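Local structure of ESX-1 secretion-associated protein EspB (Mycobacterium marinum, 7P0Z) at residues R173-W178 / A188-Q193; D156-F161 / A205-Q210; V232-L237 / I248-E253. The protein is secreted through the mycobacterial ESX-1 system and probably assembles into a channel-like structure of seven subunits. All coordinates share one frame; numbering follows the deposited sequence.

Following the chain from the N terminus, interaction 2 opens first: residues 156-161 on helix 149-166 pair with residues 205-210 on helix 181-224, closing the large loop. Interaction 1 is nested within that loop, where the connection 173-178 between the same two helices folds back on residues 188-193 of helix 181-224, so both contacts share this long helix, with centres about 28 Å apart. Interaction 3 follows in series: residues 232-237 of helix 228-237 meet residues 248-253 of helix 244-268 and close a short hairpin. It lies on the opposite side of the chain's centre from interaction 1, the two centres being about 69 Å apart. All three belong to the PPE domain.

Interaction 1: residues R173-W178 / A188-Q193; sequences RIFENW and ASMDQQ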
loop_
_atom_site.group_PDB
_atom_site.type_symbol
_atom_site.label_atom_id
_atom_site.label_comp_id
_atom_site.label_asym_id
_atom_site.label_seq_id
_atom_site.Cartn_x
_atom_site.Cartn_y
_atom_site.Cartn_z
ATOM N N ARG A 173 34.890 5.588 -12.882
ATOM C CA ARG A 173 35.443 5.571 -11.544
ATOM C C ARG A 173 36.039 6.923 -11.183
ATOM O O ARG A 173 36.354 7.746 -12.038
ATOM C CB ARG A 173 36.502 4.492 -11.428
ATOM C CG ARG A 173 37.725 4.805 -12.182
ATOM C CD ARG A 173 38.624 3.635 -12.224
ATOM N NE ARG A 173 39.804 3.928 -13.010
ATOM C CZ ARG A 173 39.844 3.864 -14.327
ATOM N NH1 ARG A 173 38.766 3.537 -15.001
ATOM N NH2 ARG A 173 40.956 4.141 -14.968
ATOM N N ILE A 174 36.172 7.148 -9.880
ATOM C CA ILE A 174 36.813 8.342 -9.365
ATOM C C ILE A 174 38.274 8.396 -9.783
ATOM O O ILE A 174 38.874 7.403 -10.193
ATOM C CB ILE A 174 36.691 8.366 -7.838
ATOM C CG1 ILE A 174 37.392 7.143 -7.277
ATOM C CG2 ILE A 174 35.257 8.404 -7.413
ATOM C CD1 ILE A 174 37.476 7.150 -5.819
ATOM N N PHE A 175 38.852 9.576 -9.663
ATOM C CA PHE A 175 40.238 9.776 -10.037
ATOM C C PHE A 175 41.156 9.409 -8.888
ATOM O O PHE A 175 40.806 9.558 -7.723
ATOM C CB PHE A 175 40.474 11.222 -10.433
ATOM C CG PHE A 175 39.594 11.685 -11.529
ATOM C CD1 PHE A 175 39.829 11.306 -12.828
ATOM C CD2 PHE A 175 38.529 12.512 -11.264
ATOM C CE1 PHE A 175 39.011 11.735 -13.836
ATOM C CE2 PHE A 175 37.710 12.945 -12.270
ATOM C CZ PHE A 175 37.953 12.557 -13.558
ATOM N N GLU A 176 42.340 8.927 -9.227
ATOM C CA GLU A 176 43.355 8.711 -8.206
ATOM C C GLU A 176 43.969 10.022 -7.746
ATOM O O GLU A 176 43.843 10.404 -6.584
ATOM C CB GLU A 176 44.448 7.806 -8.738
ATOM C CG GLU A 176 43.994 6.472 -9.127
ATOM C CD GLU A 176 45.062 5.720 -9.873
ATOM O OE1 GLU A 176 45.871 6.370 -10.560
ATOM O OE2 GLU A 176 45.116 4.481 -9.758
ATOM N N ASN A 177 44.620 10.734 -8.652
ATOM C CA ASN A 177 45.490 11.833 -8.281
ATOM C C ASN A 177 44.923 13.200 -8.586
ATOM O O ASN A 177 45.651 14.180 -8.497
ATOM C CB ASN A 177 46.836 11.690 -8.977
ATOM C CG ASN A 177 47.431 10.361 -8.769
ATOM O OD1 ASN A 177 47.652 9.948 -7.645
ATOM N ND2 ASN A 177 47.692 9.663 -9.848
ATOM N N TRP A 178 43.668 13.313 -8.949
ATOM C CA TRP A 178 43.120 14.611 -9.276
ATOM C C TRP A 178 42.148 15.038 -8.199
ATOM O O TRP A 178 41.354 14.235 -7.719
ATOM C CB TRP A 178 42.439 14.600 -10.630
ATOM C CG TRP A 178 42.130 15.952 -11.092
ATOM C CD1 TRP A 178 42.770 17.085 -10.753
ATOM C CD2 TRP A 178 41.058 16.332 -11.934
ATOM N NE1 TRP A 178 42.184 18.158 -11.345
ATOM C CE2 TRP A 178 41.125 17.722 -12.083
ATOM C CE3 TRP A 178 40.053 15.632 -12.594
ATOM C CZ2 TRP A 178 40.232 18.426 -12.861
ATOM C CZ3 TRP A 178 39.168 16.329 -13.359
ATOM C CH2 TRP A 178 39.260 17.713 -13.490
ATOM N N ALA A 188 31.145 13.996 -10.217
ATOM C CA ALA A 188 29.692 13.978 -10.128
ATOM C C ALA A 188 29.065 13.739 -11.492
ATOM O O ALA A 188 28.088 12.992 -11.623
ATOM C CB ALA A 188 29.187 15.283 -9.530
ATOM N N SER A 189 29.623 14.355 -12.521
ATOM C CA SER A 189 29.100 14.144 -13.858
ATOM C C SER A 189 29.295 12.702 -14.322
ATOM O O SER A 189 28.382 12.098 -14.892
ATOM C CB SER A 189 29.757 15.127 -14.813
ATOM O OG SER A 189 29.183 15.052 -16.093
ATOM N N MET A 190 30.478 12.134 -14.095
ATOM C CA MET A 190 30.696 10.736 -14.448
ATOM C C MET A 190 29.778 9.816 -13.666
ATOM O O MET A 190 29.303 8.811 -14.194
ATOM C CB MET A 190 32.140 10.333 -14.223
ATOM C CG MET A 190 33.071 10.873 -15.237
ATOM S SD MET A 190 34.652 10.090 -15.038
ATOM C CE MET A 190 35.066 10.756 -13.445
ATOM N N ASP A 191 29.528 10.137 -12.408
ATOM C CA ASP A 191 28.602 9.346 -11.620
ATOM C C ASP A 191 27.207 9.377 -12.225
ATOM O O ASP A 191 26.509 8.361 -12.254
ATOM C CB ASP A 191 28.601 9.870 -10.194
ATOM C CG ASP A 191 27.660 9.131 -9.309
ATOM O OD1 ASP A 191 28.066 8.109 -8.729
ATOM O OD2 ASP A 191 26.501 9.568 -9.185
ATOM N N GLN A 192 26.782 10.537 -12.704
ATOM C CA GLN A 192 25.485 10.620 -13.354
ATOM C C GLN A 192 25.441 9.780 -14.618
ATOM O O GLN A 192 24.446 9.098 -14.889
ATOM C CB GLN A 192 25.164 12.063 -13.673
ATOM C CG GLN A 192 24.753 12.846 -12.495
ATOM C CD GLN A 192 24.472 14.261 -12.859
ATOM O OE1 GLN A 192 25.285 14.918 -13.490
ATOM N NE2 GLN A 192 23.303 14.736 -12.499
ATOM N N GLN A 193 26.495 9.836 -15.419
ATOM C CA GLN A 193 26.531 9.002 -16.610
ATOM C C GLN A 193 26.468 7.531 -16.241
ATOM O O GLN A 193 25.819 6.736 -16.923
ATOM C CB GLN A 193 27.784 9.275 -17.426
ATOM C CG GLN A 193 27.883 10.647 -18.024
ATOM C CD GLN A 193 26.626 11.110 -18.732
ATOM O OE1 GLN A 193 26.043 12.123 -18.370
ATOM N NE2 GLN A 193 26.210 10.378 -19.746
#
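The loop 173-178, extended as far as Phe-175, comes nearest to helix residues 188-193 at Arg-173 and Met-190, with 7.6 Å between the CA of Arg-173 and the CA of Met-190; Arg-173 offers its carbonyl, not its side chain. Met-190 does the reaching. Its chain runs straight through chi2 and bends at chi3 (-66°), which delivers the terminal methyl to the loop. There CE lies 3.4 Å from CZ of Phe-175 and 3.6 Å from the carbonyl O of Arg-173, joining a ring tip and a backbone oxygen through one methyl group. The approach to the ring is oblique. The sulfur follows the same slanted course: SD of Met-190 is 5.2 Å from the centroid of the Phe-175 ring and 45° off the ring normal, a Met-aromatic contact.

Within the loop, Trp-178 turns its rim toward one face of Phe-175, with CE3 of Trp-178 3.6 Å above the phenyl plane, offset toward the rim. Conversely, CZ of Phe-175 lies in the plane of the indole, so the two rings meet edge against face. Trp-178 begins a W-x-G sequence, and its NE1 hydrogen-bonds to the hydroxyl of Tyr-83; this is consistent with the paired secretion motifs of PE and PPE relatives.

Polar groups secure the loop around this apolar centre. Arg-19 donates to the Arg-173 carbonyl, Glu-187 accepts from the Phe-175 backbone N, and the Arg-173 guanidinium turns to Lys-170 O and Glu-22. Leu-72 of helix 42-81 also packs on Met-190. No hydrogen bond joins the two segments, so their direct cohesion is dispersion through a flexible thioether and a buried ring, while surrounding residues supply the polar ties.

Interaction 2: residues D156-F161 / A205-Q210; sequences DGWNNF and ASLAKQ
Leu-207 lays its CD2 methyl over one face of the Trp-158 indole, 3.4 Å from the centroid of the five-membered ring and 13° off the ring normal. This is a centred CH-pi contact: the same CD2 is 3.4 Å from CE2 of Trp-158, on the bond shared by the two rings. With chi1 at -162°, Leu-207 extends its branch away from its own backbone N, bringing the methyl onto the aromatic face.

Beside it, Ala-208 fills the gap between the helices. Its CB is 3.9 Å from CB of Trp-158 and 3.6 Å from ND2 of Asn-159, the latter being simple packing of an amide against a methyl. The short side chain suits the close backbones, for CA of Trp-158 and CA of Ala-208 are only 5.4 Å apart.

Pro-30, Pro-31, Arg-59 and Phe-154 also touch Trp-158, and Asn-46 of a second subunit packs on Asn-159, so the site borders an interface of the assembly. The segment axes approach to 8.0 Å and run at 159° to each other, the nearly antiparallel packing typical of the elongated PPE helical bundle.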
loop_
_atom_site.group_PDB
_atom_site.type_symbol
_atom_site.label_atom_id
_atom_site.label_comp_id
_atom_site.label_asym_id
_atom_site.label_seq_id
_atom_site.Cartn_x
_atom_site.Cartn_y
_atom_site.Cartn_z
ATOM N N ASP A 156 18.451 -13.238 -26.153
ATOM C CA ASP A 156 19.848 -13.507 -25.866
ATOM C C ASP A 156 20.701 -12.299 -26.185
ATOM O O ASP A 156 21.564 -11.912 -25.395
ATOM C CB ASP A 156 20.336 -14.706 -26.661
ATOM C CG ASP A 156 19.791 -15.991 -26.145
ATOM O OD1 ASP A 156 19.301 -16.011 -24.999
ATOM O OD2 ASP A 156 19.849 -16.993 -26.884
ATOM N N GLY A 157 20.482 -11.700 -27.350
ATOM C CA GLY A 157 21.246 -10.526 -27.706
ATOM C C GLY A 157 21.077 -9.406 -26.701
ATOM O O GLY A 157 22.049 -8.773 -26.290
ATOM N N TRP A 158 19.852 -9.175 -26.260
ATOM C CA TRP A 158 19.659 -8.067 -25.346
ATOM C C TRP A 158 20.156 -8.375 -23.938
ATOM O O TRP A 158 20.607 -7.465 -23.246
ATOM C CB TRP A 158 18.198 -7.635 -25.351
ATOM C CG TRP A 158 17.927 -6.789 -26.531
ATOM C CD1 TRP A 158 17.269 -7.151 -27.653
ATOM C CD2 TRP A 158 18.362 -5.452 -26.738
ATOM N NE1 TRP A 158 17.246 -6.125 -28.544
ATOM C CE2 TRP A 158 17.909 -5.062 -28.004
ATOM C CE3 TRP A 158 19.085 -4.541 -25.970
ATOM C CZ2 TRP A 158 18.154 -3.809 -28.523
ATOM C CZ3 TRP A 158 19.323 -3.302 -26.481
ATOM C CH2 TRP A 158 18.858 -2.940 -27.748
ATOM N N ASN A 159 20.116 -9.628 -23.497
ATOM C CA ASN A 159 20.753 -9.973 -22.233
ATOM C C ASN A 159 22.259 -9.803 -22.299
ATOM O O ASN A 159 22.881 -9.323 -21.343
ATOM C CB ASN A 159 20.405 -11.393 -21.831
ATOM C CG ASN A 159 19.356 -11.445 -20.788
ATOM O OD1 ASN A 159 19.405 -10.703 -19.820
ATOM N ND2 ASN A 159 18.396 -12.327 -20.961
ATOM N N ASN A 160 22.868 -10.201 -23.410
ATOM C CA ASN A 160 24.291 -9.965 -23.560
ATOM C C ASN A 160 24.594 -8.485 -23.486
ATOM O O ASN A 160 25.570 -8.081 -22.856
ATOM C CB ASN A 160 24.798 -10.536 -24.872
ATOM C CG ASN A 160 24.813 -12.017 -24.879
ATOM O OD1 ASN A 160 24.861 -12.652 -23.839
ATOM N ND2 ASN A 160 24.767 -12.592 -26.061
ATOM N N PHE A 161 23.767 -7.665 -24.123
ATOM C CA PHE A 161 23.996 -6.232 -24.071
ATOM C C PHE A 161 23.859 -5.688 -22.655
ATOM O O PHE A 161 24.653 -4.847 -22.233
ATOM C CB PHE A 161 23.047 -5.505 -25.014
ATOM C CG PHE A 161 23.434 -4.095 -25.243
ATOM C CD1 PHE A 161 24.609 -3.794 -25.892
ATOM C CD2 PHE A 161 22.675 -3.067 -24.729
ATOM C CE1 PHE A 161 24.987 -2.502 -26.068
ATOM C CE2 PHE A 161 23.056 -1.770 -24.910
ATOM C CZ PHE A 161 24.212 -1.488 -25.580
ATOM N N ALA A 205 17.585 -5.317 -20.029
ATOM C CA ALA A 205 17.175 -6.545 -19.376
ATOM C C ALA A 205 15.674 -6.728 -19.461
ATOM O O ALA A 205 15.196 -7.828 -19.726
ATOM C CB ALA A 205 17.629 -6.549 -17.926
ATOM N N SER A 206 14.916 -5.670 -19.227
ATOM C CA SER A 206 13.473 -5.797 -19.288
ATOM C C SER A 206 13.013 -6.121 -20.700
ATOM O O SER A 206 12.027 -6.838 -20.893
ATOM C CB SER A 206 12.825 -4.523 -18.777
ATOM O OG SER A 206 12.666 -3.594 -19.816
ATOM N N LEU A 207 13.729 -5.618 -21.689
ATOM C CA LEU A 207 13.439 -5.960 -23.068
ATOM C C LEU A 207 13.611 -7.455 -23.306
ATOM O O LEU A 207 12.731 -8.125 -23.863
ATOM C CB LEU A 207 14.373 -5.162 -23.957
ATOM C CG LEU A 207 14.049 -4.985 -25.414
ATOM C CD1 LEU A 207 12.795 -4.147 -25.509
ATOM C CD2 LEU A 207 15.200 -4.299 -26.077
ATOM N N ALA A 208 14.744 -7.995 -22.875
ATOM C CA ALA A 208 14.976 -9.424 -23.044
ATOM C C ALA A 208 13.965 -10.233 -22.252
ATOM O O ALA A 208 13.518 -11.295 -22.691
ATOM C CB ALA A 208 16.395 -9.785 -22.626
ATOM N N LYS A 209 13.598 -9.739 -21.083
ATOM C CA LYS A 209 12.621 -10.422 -20.263
ATOM C C LYS A 209 11.282 -10.522 -20.972
ATOM O O LYS A 209 10.638 -11.572 -20.952
ATOM C CB LYS A 209 12.488 -9.692 -18.938
ATOM C CG LYS A 209 11.571 -10.350 -18.004
ATOM C CD LYS A 209 11.392 -9.566 -16.753
ATOM C CE LYS A 209 10.337 -10.215 -15.895
ATOM N NZ LYS A 209 10.040 -9.445 -14.666
ATOM N N GLN A 210 10.852 -9.444 -21.619
ATOM C CA GLN A 210 9.611 -9.491 -22.373
ATOM C C GLN A 210 9.698 -10.464 -23.536
ATOM O O GLN A 210 8.738 -11.181 -23.829
ATOM C CB GLN A 210 9.250 -8.109 -22.883
ATOM C CG GLN A 210 8.742 -7.178 -21.850
ATOM C CD GLN A 210 8.337 -5.880 -22.464
ATOM O OE1 GLN A 210 8.881 -5.482 -23.475
ATOM N NE2 GLN A 210 7.359 -5.223 -21.880
#

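Interaction 3: residues V232-L237 / I248-E253; sequences VELERL and IKLYAE
The backbone bond from Leu-237 N to Glu-233 O, at 2.9 Å, lies within 232-237, the segment from which Leu-234 reaches Leu-250 and Tyr-251. On that segment a salt bridge of 3.0 Å between NH2 of Arg-236 and OE2 of Glu-233 joins side chains about one turn apart, away from the facing helix. No hydrogen bond or salt bridge spans the contact; its side-chain part is apolar.

Leu-234 carries it with both of its methyls. Its CG stands opposite the backbone N (chi1 -175°), which projects the fork across to the other helix. One prong, CD1 of Leu-234, meets CD2 of Leu-250 at 3.5 Å and CB of Leu-250 at 3.6 Å, lying against the root and one branch of that side chain. The other prong is turned to the next residue: CD2 of Leu-234 comes within 3.5 Å of the backbone N of Tyr-251 and 4.1 Å from CB of Tyr-251. Thus one leucine fork rests on the side chain of Leu-250 and on the backbone and CB of Tyr-251. The Tyr-251 ring takes no part in this touch and instead meets Phe-132 edge-to-face. Leu-234 and Leu-250 slant past each other, and the backbones keep some distance, with 7.3 Å between CA of Leu-234 and CA of Tyr-251.

Phe-132, just ahead of helix 133-143, also packs on Leu-234, while Tyr-254, one turn beyond Leu-250, adds a further aromatic neighbour. Glu-235 makes a long, weak ion pair with Lys-136 of helix 133-143. Leu-234 therefore points from helix 228-237 to helix 244-268, where the chain reverses in a helical hairpin, with the start of helix 133-143 alongside and no other subunit touching either segment.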
loop_
_atom_site.group_PDB
_atom_site.type_symbol
_atom_site.label_atom_id
_atom_site.label_comp_id
_atom_site.label_asym_id
_atom_site.label_seq_id
_atom_site.Cartn_x
_atom_site.Cartn_y
_atom_site.Cartn_z
ATOM N N VAL A 232 -8.905 -31.710 -37.210
ATOM C CA VAL A 232 -9.231 -32.490 -38.395
ATOM C C VAL A 232 -9.785 -33.849 -38.004
ATOM O O VAL A 232 -10.769 -34.330 -38.579
ATOM C CB VAL A 232 -8.001 -32.605 -39.298
ATOM C CG1 VAL A 232 -8.301 -33.478 -40.460
ATOM C CG2 VAL A 232 -7.671 -31.248 -39.805
ATOM N N GLU A 233 -9.192 -34.473 -36.996
ATOM C CA GLU A 233 -9.752 -35.705 -36.472
ATOM C C GLU A 233 -11.182 -35.519 -36.013
ATOM O O GLU A 233 -12.061 -36.306 -36.362
ATOM C CB GLU A 233 -8.908 -36.216 -35.317
ATOM C CG GLU A 233 -7.735 -37.019 -35.783
ATOM C CD GLU A 233 -8.185 -38.312 -36.401
ATOM O OE1 GLU A 233 -9.229 -38.831 -35.961
ATOM O OE2 GLU A 233 -7.502 -38.807 -37.319
ATOM N N LEU A 234 -11.427 -34.524 -35.177
ATOM C CA LEU A 234 -12.754 -34.389 -34.609
ATOM C C LEU A 234 -13.775 -34.132 -35.697
ATOM O O LEU A 234 -14.868 -34.697 -35.675
ATOM C CB LEU A 234 -12.767 -33.278 -33.569
ATOM C CG LEU A 234 -14.093 -33.144 -32.830
ATOM C CD1 LEU A 234 -14.392 -34.412 -32.074
ATOM C CD2 LEU A 234 -14.085 -31.970 -31.892
ATOM N N GLU A 235 -13.420 -33.317 -36.682
ATOM C CA GLU A 235 -14.317 -33.059 -37.794
ATOM C C GLU A 235 -14.644 -34.334 -38.545
ATOM O O GLU A 235 -15.819 -34.674 -38.740
ATOM C CB GLU A 235 -13.673 -32.058 -38.734
ATOM C CG GLU A 235 -14.493 -31.720 -39.921
ATOM C CD GLU A 235 -13.804 -30.740 -40.818
ATOM O OE1 GLU A 235 -12.674 -30.333 -40.487
ATOM O OE2 GLU A 235 -14.376 -30.377 -41.862
ATOM N N ARG A 236 -13.621 -35.063 -38.979
ATOM C CA ARG A 236 -13.889 -36.272 -39.745
ATOM C C ARG A 236 -14.695 -37.270 -38.932
ATOM O O ARG A 236 -15.785 -37.673 -39.334
ATOM C CB ARG A 236 -12.586 -36.890 -40.214
ATOM C CG ARG A 236 -12.789 -37.981 -41.200
ATOM C CD ARG A 236 -12.508 -39.288 -40.537
ATOM N NE ARG A 236 -11.111 -39.425 -40.198
ATOM C CZ ARG A 236 -10.660 -40.268 -39.290
ATOM N NH1 ARG A 236 -11.499 -41.018 -38.601
ATOM N NH2 ARG A 236 -9.367 -40.348 -39.054
ATOM N N LEU A 237 -14.219 -37.624 -37.746
ATOM C CA LEU A 237 -15.001 -38.478 -36.867
ATOM C C LEU A 237 -16.385 -37.911 -36.585
ATOM O O LEU A 237 -17.239 -38.623 -36.063
ATOM C CB LEU A 237 -14.220 -38.710 -35.584
ATOM C CG LEU A 237 -14.775 -39.629 -34.503
ATOM C CD1 LEU A 237 -13.657 -40.406 -33.848
ATOM C CD2 LEU A 237 -15.505 -38.828 -33.450
ATOM N N ILE A 248 -20.092 -34.168 -30.727
ATOM C CA ILE A 248 -20.657 -32.853 -30.461
ATOM C C ILE A 248 -20.191 -32.346 -29.109
ATOM O O ILE A 248 -19.838 -31.169 -28.949
ATOM C CB ILE A 248 -22.188 -32.932 -30.571
ATOM C CG1 ILE A 248 -22.562 -33.566 -31.915
ATOM C CG2 ILE A 248 -22.827 -31.576 -30.407
ATOM C CD1 ILE A 248 -23.978 -34.005 -31.999
ATOM N N LYS A 249 -20.163 -33.236 -28.121
ATOM C CA LYS A 249 -19.589 -32.922 -26.822
ATOM C C LYS A 249 -18.148 -32.443 -26.953
ATOM O O LYS A 249 -17.766 -31.400 -26.406
ATOM C CB LYS A 249 -19.673 -34.166 -25.947
ATOM C CG LYS A 249 -19.070 -34.051 -24.573
ATOM C CD LYS A 249 -19.278 -35.347 -23.831
ATOM C CE LYS A 249 -18.600 -35.369 -22.490
ATOM N NZ LYS A 249 -17.158 -35.527 -22.674
ATOM N N LEU A 250 -17.340 -33.188 -27.701
ATOM C CA LEU A 250 -15.938 -32.835 -27.858
ATOM C C LEU A 250 -15.776 -31.504 -28.577
ATOM O O LEU A 250 -14.869 -30.733 -28.261
ATOM C CB LEU A 250 -15.198 -33.935 -28.606
ATOM C CG LEU A 250 -13.677 -33.889 -28.460
ATOM C CD1 LEU A 250 -13.293 -33.623 -27.035
ATOM C CD2 LEU A 250 -13.031 -35.165 -28.932
ATOM N N TYR A 251 -16.621 -31.230 -29.560
ATOM C CA TYR A 251 -16.562 -29.954 -30.257
ATOM C C TYR A 251 -16.807 -28.810 -29.302
ATOM O O TYR A 251 -16.101 -27.801 -29.325
ATOM C CB TYR A 251 -17.604 -29.917 -31.350
ATOM C CG TYR A 251 -17.682 -28.632 -32.107
ATOM C CD1 TYR A 251 -16.886 -28.420 -33.196
ATOM C CD2 TYR A 251 -18.565 -27.642 -31.750
ATOM C CE1 TYR A 251 -16.964 -27.277 -33.917
ATOM C CE2 TYR A 251 -18.642 -26.491 -32.462
ATOM C CZ TYR A 251 -17.833 -26.316 -33.545
ATOM O OH TYR A 251 -17.887 -25.174 -34.279
ATOM N N ALA A 252 -17.829 -28.937 -28.472
ATOM C CA ALA A 252 -18.088 -27.866 -27.528
ATOM C C ALA A 252 -16.924 -27.704 -26.567
ATOM O O ALA A 252 -16.563 -26.579 -26.206
ATOM C CB ALA A 252 -19.382 -28.123 -26.767
ATOM N N GLU A 253 -16.320 -28.808 -26.134
ATOM C CA GLU A 253 -15.204 -28.671 -25.206
ATOM C C GLU A 253 -14.001 -28.006 -25.860
ATOM O O GLU A 253 -13.351 -27.147 -25.254
ATOM C CB GLU A 253 -14.813 -30.019 -24.632
ATOM C CG GLU A 253 -15.763 -30.474 -23.559
ATOM C CD GLU A 253 -15.313 -31.740 -22.881
ATOM O OE1 GLU A 253 -14.335 -32.352 -23.351
ATOM O OE2 GLU A 253 -15.925 -32.111 -21.864
#